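PDB 1VB5: translation initiation factor eIF-2B from Pyrococcus horikoshii, which probably catalyses the exchange of GDP for GTP on initiation factor 2, acting as a regulatory subunit of archaeal initiation factor 2B. Local coordinates for residues B[97-102]-B[119-124]; B[105-110]-B[127-132]; B[23-28]-B[90-95]. All coordinates share one frame; numbering follows the deposited sequence.

Contact 1 (B[97-102]-B[119-124]); sequences RELASI and SSTVLE
Leu99 and Thr121 meet where helix 78-106, which leads into strand 111-115 of the Rossmann-like sheet, packs on helix 120-131, which follows that strand. The leucine CB starts toward the partner helix but stays 4.8 Å from Thr121 CG2. With CG anti to the backbone N (chi1 -167°), the branch point comes within 4.4 Å of the same methyl. Beyond it the fork straddles Thr121 CG2, CD1 and CD2 each standing 3.8 Å away, and the two side chains lie about at right angles. CG2 can face the leucine because it is anti to its own backbone N; the other branch, OG1, is hydrogen-bonded to Glu219.

The backbones come nearest at Ala100 and Glu124, whose CA atoms are 5.7 Å apart. At this close approach Ala100 CB rests 3.8 Å from Glu124 O and also touches the glutamate CB. The carboxylate makes no bond across the contact: OE2 pairs with Arg127, and Glu124 OE1 is 5.0 Å from Arg97 NH1, too far for a salt bridge. At the start of the second helix, Ser119 is the N-cap, its OG accepting from Val122 N at 3.2 Å in a nearly straight bond of 167°.

Contact 2 (B[105-110]-B[127-132]); sequences QLIDDG and RTAKER
Ile107 and Ala129 meet methyl to methyl, the isoleucine CD1 lying 3.5 Å from Ala129 CB. Their mutual orientation is unequal. CD1 stands almost on the prolongation of the alanine CA-CB bond, the angle CA-CB-CD1 being about 159°, so the alanine points straight at it. The isoleucine instead presents its flank: its last bond, from CG1 to CD1, runs past the alanine, and CG2 also comes to 4.3 Å from Ala129 CB. This follows from a side chain with CG1 beside the backbone N (chi1 -64°) and CD1 extended, torsions that carry CD1 to the alanine methyl, the long branch slanting across the partner helix, and leave CG2 near the same methyl. Ile107 is the first residue to leave helical geometry after helix 78-106, its psi of 146° turning the chain toward the sheet.

The second pair is polar and peripheral. Arg132 extends from CG to NE and lays its guanidinium obliquely beside the last turns of helix 78-106, NH1 standing 4.1 Å from Gln105 N, a proximity and no bond. Thr128 CG2 sits 3.4 Å above one face of the guanidinium, offset toward its rim, while NH2 pairs with Ser101; together they limit how the group can rotate. A positive charge near the C-terminal end of a helix is probably favourable for the helix dipole.

Arg132 N bonds to Ala129 O at 3.2 Å and only weakly to Thr128 O. Ala104 of helix 78-106 fills in against Thr128, Ala129 and Arg132. On the sheet side, Phe136 of strand 136-141 touches Ile107 and Ala129 alike, placing this pair between the two helices and that strand, while Lys134, just before it, donates to Ile107 O.

Contact 3 (B[23-28]-B[90-95]); sequences WLAKKG and RRMEEA
Segments 23-28 and 90-95 are both uninterrupted helix, and their chains run nearly antiparallel; Lys26 and Met92 carry the nearest CA atoms, 8.6 Å apart. At that spacing the main chains do not touch, and the gap is spanned by one long side chain. The site belongs to the helical bundle formed by the N-terminal part of the chain, in which helix 21-38 packs against helix 78-106; the 61 residues between the segments contain no strand.

Met92 is the spanning residue. It leaves its helix toward the other segment with CG beside the backbone N (chi1 -64°), runs extended through chi2 and then bends at chi3 (-43°). The bend divides its end between two neighbours: SD reaches Ala25 CB at 3.4 Å, while CE turns aside to Lys26. The alanine methyl, directed at the methionine, thus meets its sulfur. Ser64 of helix 63-71 also touches Ala25, and Tyr221 touches Met92, so other parts of the fold meet both members of the pair.

Outward from the methionine, Lys26 contributes the aliphatic root of its side chain. CG lies beside its own backbone N, in reach of the methionine, and the extended chain beyond it passes obliquely over the methionine methyl: Lys26 CE is still about 4.3 Å from Met92 CE. The ammonium end lies farther off, Lys26 NZ being 5.7 Å from Met92 CE. Polar pairing occurs instead within a helix, as between Arg90 and Glu94, or with other elements, as between Lys27 NZ and Glu12. The tightest approach is made by the methionine methyl: Met92 CE lies 3.3 Å from Lys26 CG, shorter than a usual carbon-carbon contact, and 4.0 Å from Lys26 N.

Helix 78-106 takes part in all three contacts, its middle in contact 3, then contact 1, then its C-terminal end in contact 2. Contacts 1 and 2 join it to the same helix, 120-131, beside the Rossmann-like sheet, whereas contact 3 ties it to helix 21-38 in the N-terminal bundle, its centre 24 Å from that of contact 2. Contacts 1 and 3 are mainly buried, without hydrogen bonds between their segments; contact 1 packs a methyl on a carbonyl oxygen, and contact 3 has an exposed lysine at its rim. Contact 2 is partly buried, combining a methyl pair with a peripheral arginine that reaches contact 1: Arg132 NH2 lies 2.7 Å from Ser101 OG, a probable hydrogen bond.

Contact 1 (B[97-102]-B[119-124])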
loop_
_atom_site.group_PDB
_atom_site.type_symbol
_atom_site.label_atom_id
_atom_site.label_comp_id
_atom_site.label_asym_id
_atom_site.label_seq_id
_atom_site.Cartn_x
_atom_site.Cartn_y
_atom_site.Cartn_z
ATOM N N ARG B 97 -29.058 6.254 3.550
ATOM C CA ARG B 97 -29.968 5.120 3.703
ATOM C C ARG B 97 -30.382 4.519 2.360
ATOM O O ARG B 97 -30.362 3.297 2.178
ATOM C CB ARG B 97 -31.218 5.546 4.478
ATOM C CG ARG B 97 -31.039 5.560 5.991
ATOM C CD ARG B 97 -30.922 4.131 6.517
ATOM N NE ARG B 97 -30.718 4.058 7.965
ATOM C CZ ARG B 97 -30.742 2.924 8.665
ATOM N NH1 ARG B 97 -30.964 1.764 8.053
ATOM N NH2 ARG B 97 -30.539 2.946 9.976
ATOM N N GLU B 98 -30.753 5.378 1.418
ATOM C CA GLU B 98 -31.177 4.910 0.104
ATOM C C GLU B 98 -30.014 4.296 -0.679
ATOM O O GLU B 98 -30.181 3.289 -1.367
ATOM C CB GLU B 98 -31.797 6.064 -0.691
ATOM C CG GLU B 98 -32.443 5.636 -2.000
ATOM C CD GLU B 98 -33.334 4.414 -1.838
ATOM O OE1 GLU B 98 -34.051 4.334 -0.815
ATOM O OE2 GLU B 98 -33.321 3.537 -2.733
ATOM N N LEU B 99 -28.835 4.896 -0.566
ATOM C CA LEU B 99 -27.668 4.378 -1.275
ATOM C C LEU B 99 -27.336 2.996 -0.706
ATOM O O LEU B 99 -27.051 2.053 -1.455
ATOM C CB LEU B 99 -26.480 5.337 -1.110
ATOM C CG LEU B 99 -25.239 5.162 -2.006
ATOM C CD1 LEU B 99 -24.326 6.363 -1.840
ATOM C CD2 LEU B 99 -24.499 3.879 -1.655
ATOM N N ALA B 100 -27.401 2.878 0.619
ATOM C CA ALA B 100 -27.107 1.613 1.288
ATOM C C ALA B 100 -28.000 0.493 0.766
ATOM O O ALA B 100 -27.526 -0.617 0.495
ATOM C CB ALA B 100 -27.285 1.763 2.803
ATOM N N SER B 101 -29.290 0.787 0.623
ATOM C CA SER B 101 -30.246 -0.203 0.139
ATOM C C SER B 101 -29.904 -0.675 -1.270
ATOM O O SER B 101 -30.036 -1.858 -1.589
ATOM C CB SER B 101 -31.661 0.377 0.152
ATOM O OG SER B 101 -32.583 -0.570 -0.355
ATOM N N ILE B 102 -29.469 0.257 -2.108
ATOM C CA ILE B 102 -29.103 -0.061 -3.482
ATOM C C ILE B 102 -27.776 -0.829 -3.520
ATOM O O ILE B 102 -27.626 -1.783 -4.284
ATOM C CB ILE B 102 -28.989 1.227 -4.318
ATOM C CG1 ILE B 102 -30.370 1.889 -4.409
ATOM C CG2 ILE B 102 -28.421 0.910 -5.709
ATOM C CD1 ILE B 102 -30.376 3.232 -5.093
ATOM N N SER B 119 -15.253 4.297 5.312
ATOM C CA SER B 119 -16.346 5.044 4.706
ATOM C C SER B 119 -17.638 4.611 5.387
ATOM O O SER B 119 -18.025 3.446 5.283
ATOM C CB SER B 119 -16.432 4.734 3.213
ATOM O OG SER B 119 -17.689 5.122 2.689
ATOM N N SER B 120 -18.300 5.533 6.083
ATOM C CA SER B 120 -19.543 5.196 6.766
ATOM C C SER B 120 -20.585 4.695 5.771
ATOM O O SER B 120 -21.437 3.880 6.112
ATOM C CB SER B 120 -20.081 6.408 7.545
ATOM O OG SER B 120 -20.037 7.585 6.759
ATOM N N THR B 121 -20.492 5.160 4.531
ATOM C CA THR B 121 -21.429 4.746 3.493
ATOM C C THR B 121 -21.193 3.289 3.111
ATOM O O THR B 121 -22.138 2.502 3.015
ATOM C CB THR B 121 -21.287 5.649 2.246
ATOM O OG1 THR B 121 -21.650 6.993 2.596
ATOM C CG2 THR B 121 -22.182 5.166 1.115
ATOM N N VAL B 122 -19.933 2.920 2.893
ATOM C CA VAL B 122 -19.623 1.540 2.538
ATOM C C VAL B 122 -20.015 0.642 3.708
ATOM O O VAL B 122 -20.513 -0.465 3.511
ATOM C CB VAL B 122 -18.120 1.359 2.224
ATOM C CG1 VAL B 122 -17.796 -0.126 2.035
ATOM C CG2 VAL B 122 -17.762 2.136 0.965
ATOM N N LEU B 123 -19.788 1.125 4.923
ATOM C CA LEU B 123 -20.134 0.371 6.125
ATOM C C LEU B 123 -21.646 0.098 6.197
ATOM O O LEU B 123 -22.067 -1.010 6.525
ATOM C CB LEU B 123 -19.677 1.135 7.378
ATOM C CG LEU B 123 -20.118 0.550 8.726
ATOM C CD1 LEU B 123 -19.652 -0.900 8.842
ATOM C CD2 LEU B 123 -19.560 1.391 9.867
ATOM N N GLU B 124 -22.467 1.098 5.883
ATOM C CA GLU B 124 -23.912 0.890 5.922
ATOM C C GLU B 124 -24.377 -0.026 4.801
ATOM O O GLU B 124 -25.383 -0.728 4.942
ATOM C CB GLU B 124 -24.662 2.222 5.874
ATOM C CG GLU B 124 -24.600 2.984 7.193
ATOM C CD GLU B 124 -24.910 2.098 8.398
ATOM O OE1 GLU B 124 -25.965 1.425 8.390
ATOM O OE2 GLU B 124 -24.102 2.079 9.356
#

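Contact 2 (B[105-110]-B[127-132])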
loop_
_atom_site.group_PDB
_atom_site.type_symbol
_atom_site.label_atom_id
_atom_site.label_comp_id
_atom_site.label_asym_id
_atom_site.label_seq_id
_atom_site.Cartn_x
_atom_site.Cartn_y
_atom_site.Cartn_z
ATOM N N GLN B 105 -28.160 -4.433 -2.371
ATOM C CA GLN B 105 -28.833 -5.196 -3.418
ATOM C C GLN B 105 -27.790 -5.761 -4.385
ATOM O O GLN B 105 -27.921 -6.875 -4.896
ATOM C CB GLN B 105 -29.791 -4.265 -4.161
ATOM C CG GLN B 105 -31.004 -4.928 -4.766
ATOM C CD GLN B 105 -31.879 -3.931 -5.505
ATOM O OE1 GLN B 105 -32.215 -2.864 -4.977
ATOM N NE2 GLN B 105 -32.256 -4.272 -6.733
ATOM N N LEU B 106 -26.750 -4.971 -4.626
ATOM C CA LEU B 106 -25.658 -5.345 -5.515
ATOM C C LEU B 106 -24.907 -6.574 -5.000
ATOM O O LEU B 106 -24.547 -7.465 -5.771
ATOM C CB LEU B 106 -24.694 -4.165 -5.636
ATOM C CG LEU B 106 -23.439 -4.249 -6.502
ATOM C CD1 LEU B 106 -23.821 -4.494 -7.958
ATOM C CD2 LEU B 106 -22.672 -2.931 -6.370
ATOM N N ILE B 107 -24.670 -6.610 -3.694
ATOM C CA ILE B 107 -23.954 -7.712 -3.061
ATOM C C ILE B 107 -24.671 -9.051 -3.272
ATOM O O ILE B 107 -25.900 -9.104 -3.334
ATOM C CB ILE B 107 -23.775 -7.428 -1.542
ATOM C CG1 ILE B 107 -22.896 -6.186 -1.359
ATOM C CG2 ILE B 107 -23.147 -8.624 -0.845
ATOM C CD1 ILE B 107 -22.750 -5.713 0.071
ATOM N N ASP B 108 -23.896 -10.125 -3.397
ATOM C CA ASP B 108 -24.453 -11.459 -3.600
ATOM C C ASP B 108 -23.921 -12.460 -2.578
ATOM O O ASP B 108 -22.869 -12.245 -1.972
ATOM C CB ASP B 108 -24.111 -11.975 -4.999
ATOM C CG ASP B 108 -24.779 -11.178 -6.098
ATOM O OD1 ASP B 108 -24.429 -11.408 -7.276
ATOM O OD2 ASP B 108 -25.651 -10.332 -5.792
ATOM N N ASP B 109 -24.654 -13.558 -2.404
ATOM C CA ASP B 109 -24.262 -14.617 -1.482
ATOM C C ASP B 109 -22.944 -15.212 -1.911
ATOM O O ASP B 109 -22.719 -15.444 -3.099
ATOM C CB ASP B 109 -25.314 -15.729 -1.456
ATOM C CG ASP B 109 -26.400 -15.474 -0.440
ATOM O OD1 ASP B 109 -26.068 -15.368 0.759
ATOM O OD2 ASP B 109 -27.582 -15.378 -0.839
ATOM N N GLY B 110 -22.187 -15.173 -0.954
ATOM C CA GLY B 110 -20.935 -15.833 -1.282
ATOM C C GLY B 110 -19.826 -14.859 -1.668
ATOM O O GLY B 110 -18.692 -15.264 -1.924
ATOM N N ARG B 127 -23.622 -3.480 6.208
ATOM C CA ARG B 127 -24.545 -3.824 7.281
ATOM C C ARG B 127 -25.945 -4.142 6.764
ATOM O O ARG B 127 -26.596 -5.071 7.251
ATOM C CB ARG B 127 -24.617 -2.684 8.297
ATOM C CG ARG B 127 -23.432 -2.635 9.245
ATOM C CD ARG B 127 -23.496 -1.429 10.164
ATOM N NE ARG B 127 -22.557 -1.578 11.269
ATOM C CZ ARG B 127 -22.136 -0.580 12.038
ATOM N NH1 ARG B 127 -22.568 0.655 11.826
ATOM N NH2 ARG B 127 -21.273 -0.822 13.018
ATOM N N THR B 128 -26.408 -3.369 5.786
ATOM C CA THR B 128 -27.731 -3.591 5.218
ATOM C C THR B 128 -27.773 -4.940 4.505
ATOM O O THR B 128 -28.781 -5.648 4.556
ATOM C CB THR B 128 -28.115 -2.475 4.214
ATOM O OG1 THR B 128 -28.187 -1.217 4.898
ATOM C CG2 THR B 128 -29.471 -2.776 3.568
ATOM N N ALA B 129 -26.677 -5.300 3.844
ATOM C CA ALA B 129 -26.617 -6.574 3.132
ATOM C C ALA B 129 -26.691 -7.728 4.125
ATOM O O ALA B 129 -27.367 -8.730 3.880
ATOM C CB ALA B 129 -25.326 -6.667 2.305
ATOM N N LYS B 130 -25.988 -7.589 5.245
ATOM C CA LYS B 130 -25.994 -8.626 6.272
ATOM C C LYS B 130 -27.380 -8.732 6.904
ATOM O O LYS B 130 -27.855 -9.824 7.202
ATOM C CB LYS B 130 -24.973 -8.310 7.367
ATOM C CG LYS B 130 -24.976 -9.334 8.495
ATOM C CD LYS B 130 -24.665 -8.685 9.839
ATOM C CE LYS B 130 -25.671 -7.575 10.168
ATOM N NZ LYS B 130 -25.496 -7.021 11.541
ATOM N N GLU B 131 -28.020 -7.588 7.110
ATOM C CA GLU B 131 -29.349 -7.562 7.706
ATOM C C GLU B 131 -30.371 -8.242 6.801
ATOM O O GLU B 131 -31.431 -8.659 7.265
ATOM C CB GLU B 131 -29.776 -6.119 7.995
ATOM C CG GLU B 131 -28.889 -5.409 9.022
ATOM C CD GLU B 131 -29.258 -3.942 9.221
ATOM O OE1 GLU B 131 -30.409 -3.660 9.622
ATOM O OE2 GLU B 131 -28.394 -3.070 8.981
ATOM N N ARG B 132 -30.049 -8.362 5.514
ATOM C CA ARG B 132 -30.952 -9.003 4.569
ATOM C C ARG B 132 -30.563 -10.454 4.343
ATOM O O ARG B 132 -30.966 -11.075 3.361
ATOM C CB ARG B 132 -30.974 -8.246 3.241
ATOM C CG ARG B 132 -31.595 -6.864 3.357
ATOM C CD ARG B 132 -31.559 -6.123 2.040
ATOM N NE ARG B 132 -32.075 -4.768 2.178
ATOM C CZ ARG B 132 -32.042 -3.853 1.212
ATOM N NH1 ARG B 132 -31.513 -4.147 0.026
ATOM N NH2 ARG B 132 -32.535 -2.642 1.434
#

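Contact 3 (B[23-28]-B[90-95])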
loop_
_atom_site.group_PDB
_atom_site.type_symbol
_atom_site.label_atom_id
_atom_site.label_comp_id
_atom_site.label_asym_id
_atom_site.label_seq_id
_atom_site.Cartn_x
_atom_site.Cartn_y
_atom_site.Cartn_z
ATOM N N TRP B 23 -19.028 12.438 8.274
ATOM C CA TRP B 23 -18.896 13.068 9.584
ATOM C C TRP B 23 -18.545 14.552 9.476
ATOM O O TRP B 23 -19.159 15.390 10.142
ATOM C CB TRP B 23 -17.827 12.362 10.417
ATOM C CG TRP B 23 -17.714 12.896 11.821
ATOM C CD1 TRP B 23 -18.484 12.550 12.894
ATOM C CD2 TRP B 23 -16.793 13.890 12.291
ATOM N NE1 TRP B 23 -18.100 13.266 14.004
ATOM C CE2 TRP B 23 -17.065 14.095 13.663
ATOM C CE3 TRP B 23 -15.764 14.629 11.688
ATOM C CZ2 TRP B 23 -16.345 15.008 14.443
ATOM C CZ3 TRP B 23 -15.048 15.538 12.466
ATOM C CH2 TRP B 23 -15.343 15.717 13.829
ATOM N N LEU B 24 -17.550 14.872 8.650
ATOM C CA LEU B 24 -17.135 16.260 8.470
ATOM C C LEU B 24 -18.290 17.109 7.979
ATOM O O LEU B 24 -18.466 18.248 8.416
ATOM C CB LEU B 24 -15.984 16.365 7.465
ATOM C CG LEU B 24 -14.578 16.009 7.944
ATOM C CD1 LEU B 24 -13.597 16.293 6.818
ATOM C CD2 LEU B 24 -14.214 16.826 9.176
ATOM N N ALA B 25 -19.071 16.552 7.057
ATOM C CA ALA B 25 -20.218 17.255 6.506
ATOM C C ALA B 25 -21.166 17.647 7.637
ATOM O O ALA B 25 -21.680 18.765 7.665
ATOM C CB ALA B 25 -20.936 16.371 5.493
ATOM N N LYS B 26 -21.384 16.726 8.571
ATOM C CA LYS B 26 -22.264 16.987 9.704
ATOM C C LYS B 26 -21.726 18.123 10.566
ATOM O O LYS B 26 -22.475 19.015 10.959
ATOM C CB LYS B 26 -22.432 15.731 10.557
ATOM C CG LYS B 26 -23.168 14.613 9.852
ATOM C CD LYS B 26 -23.416 13.437 10.779
ATOM C CE LYS B 26 -24.097 12.299 10.033
ATOM N NZ LYS B 26 -24.347 11.129 10.919
ATOM N N LYS B 27 -20.430 18.088 10.857
ATOM C CA LYS B 27 -19.808 19.129 11.669
ATOM C C LYS B 27 -19.894 20.468 10.943
ATOM O O LYS B 27 -20.069 21.513 11.570
ATOM C CB LYS B 27 -18.341 18.785 11.947
ATOM C CG LYS B 27 -18.131 17.454 12.661
ATOM C CD LYS B 27 -18.743 17.447 14.055
ATOM C CE LYS B 27 -18.046 18.436 14.979
ATOM N NZ LYS B 27 -18.569 18.352 16.374
ATOM N N GLY B 28 -19.765 20.430 9.620
ATOM C CA GLY B 28 -19.847 21.648 8.834
ATOM C C GLY B 28 -21.225 22.268 8.983
ATOM O O GLY B 28 -21.361 23.484 9.131
ATOM N N ARG B 90 -30.740 16.402 6.866
ATOM C CA ARG B 90 -31.813 15.457 6.592
ATOM C C ARG B 90 -31.568 14.758 5.258
ATOM O O ARG B 90 -31.817 13.560 5.122
ATOM C CB ARG B 90 -33.165 16.172 6.551
ATOM C CG ARG B 90 -34.358 15.233 6.478
ATOM C CD ARG B 90 -35.641 16.004 6.182
ATOM N NE ARG B 90 -35.585 16.649 4.872
ATOM C CZ ARG B 90 -35.488 15.993 3.719
ATOM N NH1 ARG B 90 -35.443 14.664 3.706
ATOM N NH2 ARG B 90 -35.420 16.664 2.576
ATOM N N ARG B 91 -31.084 15.509 4.271
ATOM C CA ARG B 91 -30.810 14.930 2.960
ATOM C C ARG B 91 -29.646 13.939 3.007
ATOM O O ARG B 91 -29.702 12.896 2.359
ATOM C CB ARG B 91 -30.522 16.024 1.929
ATOM C CG ARG B 91 -31.734 16.876 1.571
ATOM C CD ARG B 91 -31.442 17.771 0.375
ATOM N NE ARG B 91 -32.572 18.639 0.047
ATOM C CZ ARG B 91 -32.643 19.393 -1.049
ATOM N NH1 ARG B 91 -31.649 19.384 -1.928
ATOM N NH2 ARG B 91 -33.705 20.158 -1.265
ATOM N N MET B 92 -28.600 14.254 3.769
ATOM C CA MET B 92 -27.456 13.348 3.876
ATOM C C MET B 92 -27.912 12.004 4.419
ATOM O O MET B 92 -27.607 10.957 3.846
ATOM C CB MET B 92 -26.377 13.904 4.811
ATOM C CG MET B 92 -25.719 15.185 4.359
ATOM S SD MET B 92 -24.219 15.559 5.316
ATOM C CE MET B 92 -24.723 15.195 6.962
ATOM N N GLU B 93 -28.646 12.041 5.528
ATOM C CA GLU B 93 -29.144 10.827 6.166
ATOM C C GLU B 93 -30.017 10.011 5.214
ATOM O O GLU B 93 -29.877 8.792 5.118
ATOM C CB GLU B 93 -29.937 11.187 7.430
ATOM C CG GLU B 93 -30.263 10.000 8.335
ATOM C CD GLU B 93 -31.506 9.225 7.903
ATOM O OE1 GLU B 93 -31.711 8.096 8.410
ATOM O OE2 GLU B 93 -32.286 9.745 7.070
ATOM N N GLU B 94 -30.914 10.688 4.507
ATOM C CA GLU B 94 -31.802 10.016 3.570
ATOM C C GLU B 94 -30.991 9.428 2.420
ATOM O O GLU B 94 -31.242 8.304 1.973
ATOM C CB GLU B 94 -32.834 11.004 3.025
ATOM C CG GLU B 94 -33.871 10.382 2.110
ATOM C CD GLU B 94 -34.892 11.394 1.612
ATOM O OE1 GLU B 94 -35.528 12.069 2.455
ATOM O OE2 GLU B 94 -35.060 11.515 0.379
ATOM N N ALA B 95 -30.015 10.193 1.949
ATOM C CA ALA B 95 -29.163 9.753 0.849
ATOM C C ALA B 95 -28.401 8.489 1.235
ATOM O O ALA B 95 -28.410 7.506 0.493
ATOM C CB ALA B 95 -28.184 10.864 0.463
#